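Local coordinates for transcriptional regulator, MarR family (Silicibacter pomeroyi DSS-3, PDB 3CDH), which probably binds DNA and regulates transcription as a winged-helix protein of the MarR family, at residues L86-A91 and R100-D105. Numbering follows the deposited sequence.
Sequences LVTRVA and RVRLTD. With GOL (glycerol), chain K.
T88 and R102 face each other as the hydrogen-bonded pair of two antiparallel strands, T88 N giving its hydrogen to R102 O at 2.7 Å and R102 N returning one to T88 O at 2.8 Å. V90 N to R100 O, at 3.0 Å, extends the pairing toward the tip, and T104 N to L86 O closes the other end with an N-H...O angle of 174°. T104 suits this end because its hydroxyl bonds to G85 O and caps the following helix at G107 N, while its CG2 methyl lies near V87 N.

On the face carrying T88 and R102, the small beta-branched threonine offers its methyl CG2 to the centre of the flat guanidinium, 3.6 Å from R102 CZ. Extended from CG to NE, the long arginine keeps its charge on this more exposed face; V90 CG2 packs on R102 CG. R102 NH2 also hydrogen-bonds L103 O, and a glycerol, probably from the crystallisation liquor, takes a weak bond from R102 NE and another from A91 N.

The other face is mostly apolar. V87 CG1, anti to the backbone N (chi1 154°), meets V101 CG1 at 3.6 Å, and its CG2 meets L103 CD2 at 3.8 Å. Beta-branched V87 and V101 suit extended strands and pack on L52 and V78; longer L103 reaches L49 and A111. An alanine at V87 would probably leave V101 CG1 and L103 CD2 without their methyl partners and open a gap beside L52 and V78. In one of two conformers, R89 lays CD beside V101 CG2, its guanidinium salt-bridged to D79 and D82.

Following helix 71-84, this hairpin is the wing of the MarR winged helix-turn-helix fold.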
loop_
_atom_site.group_PDB
_atom_site.type_symbol
_atom_site.label_atom_id
_atom_site.label_comp_id
_atom_site.label_asym_id
_atom_site.label_seq_id
_atom_site.Cartn_x
_atom_site.Cartn_y
_atom_site.Cartn_z
ATOM N N LEU B 86 -16.294 3.044 -20.801
ATOM C CA LEU B 86 -16.673 3.119 -19.382
ATOM C C LEU B 86 -16.739 4.533 -18.850
ATOM O O LEU B 86 -17.455 4.816 -17.883
ATOM C CB LEU B 86 -15.724 2.285 -18.525
ATOM C CG LEU B 86 -15.714 0.816 -18.947
ATOM C CD1 LEU B 86 -14.787 0.034 -18.029
ATOM C CD2 LEU B 86 -17.148 0.203 -18.989
ATOM N N VAL B 87 -16.003 5.432 -19.494
ATOM C CA VAL B 87 -15.723 6.746 -18.915
ATOM C C VAL B 87 -15.688 7.800 -20.004
ATOM O O VAL B 87 -15.225 7.530 -21.091
ATOM C CB VAL B 87 -14.375 6.680 -18.163
ATOM C CG1 VAL B 87 -13.731 8.001 -18.089
ATOM C CG2 VAL B 87 -14.605 6.154 -16.775
ATOM N N THR B 88 -16.171 9.004 -19.737
ATOM C CA THR B 88 -16.136 10.047 -20.779
ATOM C C THR B 88 -15.650 11.416 -20.265
ATOM O O THR B 88 -15.701 11.666 -19.066
ATOM C CB THR B 88 -17.496 10.079 -21.520
ATOM O OG1 THR B 88 -17.356 10.761 -22.761
ATOM C CG2 THR B 88 -18.586 10.709 -20.674
ATOM N N ARG B 89 -15.147 12.270 -21.157
ATOM C CA ARG B 89 -14.721 13.624 -20.765
ATOM C C ARG B 89 -15.929 14.542 -20.731
ATOM O O ARG B 89 -16.775 14.509 -21.622
ATOM C CB ARG B 89 -13.661 14.229 -21.708
ATOM C CG ARG B 89 -12.611 13.274 -22.264
ATOM C CD ARG B 89 -11.354 13.170 -21.421
ATOM N NE ARG B 89 -10.821 11.807 -21.441
ATOM C CZ ARG B 89 -9.532 11.499 -21.385
ATOM N NH1 ARG B 89 -8.601 12.440 -21.321
ATOM N NH2 ARG B 89 -9.177 10.234 -21.405
ATOM N N VAL B 90 -16.004 15.354 -19.690
ATOM C CA VAL B 90 -17.047 16.347 -19.549
ATOM C C VAL B 90 -16.651 17.557 -20.399
ATOM O O VAL B 90 -15.527 18.066 -20.286
ATOM C CB VAL B 90 -17.188 16.725 -18.074
ATOM C CG1 VAL B 90 -18.361 17.679 -17.846
ATOM C CG2 VAL B 90 -17.366 15.464 -17.249
ATOM N N ALA B 91 -17.567 17.985 -21.273
ATOM C CA ALA B 91 -17.343 19.133 -22.188
ATOM C C ALA B 91 -17.158 20.466 -21.434
ATOM O O ALA B 91 -17.726 20.643 -20.347
ATOM C CB ALA B 91 -18.479 19.240 -23.214
ATOM N N ARG B 100 -12.372 17.240 -16.707
ATOM C CA ARG B 100 -13.120 16.441 -15.784
ATOM C C ARG B 100 -13.644 15.222 -16.509
ATOM O O ARG B 100 -13.767 15.222 -17.705
ATOM C CB ARG B 100 -14.287 17.247 -15.264
ATOM C CG ARG B 100 -14.097 17.846 -13.920
ATOM C CD ARG B 100 -14.240 19.312 -13.996
ATOM N NE ARG B 100 -14.281 19.922 -12.681
ATOM C CZ ARG B 100 -13.482 20.905 -12.294
ATOM N NH1 ARG B 100 -13.593 21.397 -11.077
ATOM N NH2 ARG B 100 -12.571 21.387 -13.122
ATOM N N VAL B 101 -13.962 14.180 -15.770
ATOM C CA VAL B 101 -14.236 12.897 -16.365
ATOM C C VAL B 101 -15.388 12.261 -15.624
ATOM O O VAL B 101 -15.511 12.445 -14.427
ATOM C CB VAL B 101 -12.944 12.064 -16.291
ATOM C CG1 VAL B 101 -13.182 10.696 -15.814
ATOM C CG2 VAL B 101 -12.275 12.067 -17.632
ATOM N N ARG B 102 -16.258 11.549 -16.323
ATOM C CA ARG B 102 -17.401 10.932 -15.647
ATOM C C ARG B 102 -17.709 9.531 -16.181
ATOM O O ARG B 102 -17.252 9.164 -17.275
ATOM C CB ARG B 102 -18.635 11.822 -15.734
ATOM C CG ARG B 102 -19.143 12.023 -17.124
ATOM C CD ARG B 102 -20.594 12.520 -17.132
ATOM N NE ARG B 102 -21.011 12.886 -18.490
ATOM C CZ ARG B 102 -21.641 12.071 -19.351
ATOM N NH1 ARG B 102 -21.960 12.499 -20.571
ATOM N NH2 ARG B 102 -21.973 10.828 -19.008
ATOM N N LEU B 103 -18.466 8.749 -15.411
ATOM C CA LEU B 103 -18.923 7.442 -15.883
ATOM C C LEU B 103 -19.920 7.585 -17.014
ATOM O O LEU B 103 -20.693 8.560 -17.045
ATOM C CB LEU B 103 -19.576 6.665 -14.754
ATOM C CG LEU B 103 -18.577 6.343 -13.649
ATOM C CD1 LEU B 103 -19.252 5.623 -12.480
ATOM C CD2 LEU B 103 -17.405 5.526 -14.216
ATOM N N THR B 104 -19.882 6.641 -17.951
ATOM C CA THR B 104 -20.946 6.501 -18.920
ATOM C C THR B 104 -22.014 5.690 -18.217
ATOM O O THR B 104 -21.813 5.299 -17.067
ATOM C CB THR B 104 -20.476 5.712 -20.144
ATOM O OG1 THR B 104 -20.043 4.415 -19.731
ATOM C CG2 THR B 104 -19.348 6.419 -20.873
ATOM N N ASP B 105 -23.136 5.415 -18.872
ATOM C CA ASP B 105 -24.143 4.541 -18.260
ATOM C C ASP B 105 -23.608 3.160 -17.952
ATOM O O ASP B 105 -23.833 2.619 -16.861
ATOM C CB ASP B 105 -25.387 4.407 -19.133
ATOM C CG ASP B 105 -26.278 5.607 -19.025
ATOM O OD1 ASP B 105 -25.903 6.567 -18.282
ATOM O OD2 ASP B 105 -27.346 5.607 -19.687
HETATM C C1 GOL K . -22.337 16.298 -19.628
HETATM O O1 GOL K . -21.845 15.923 -18.371
HETATM C C2 GOL K . -21.123 16.221 -20.525
HETATM O O2 GOL K . -20.464 17.463 -20.592
HETATM C C3 GOL K . -21.499 15.777 -21.924
HETATM O O3 GOL K . -20.313 15.193 -22.413
#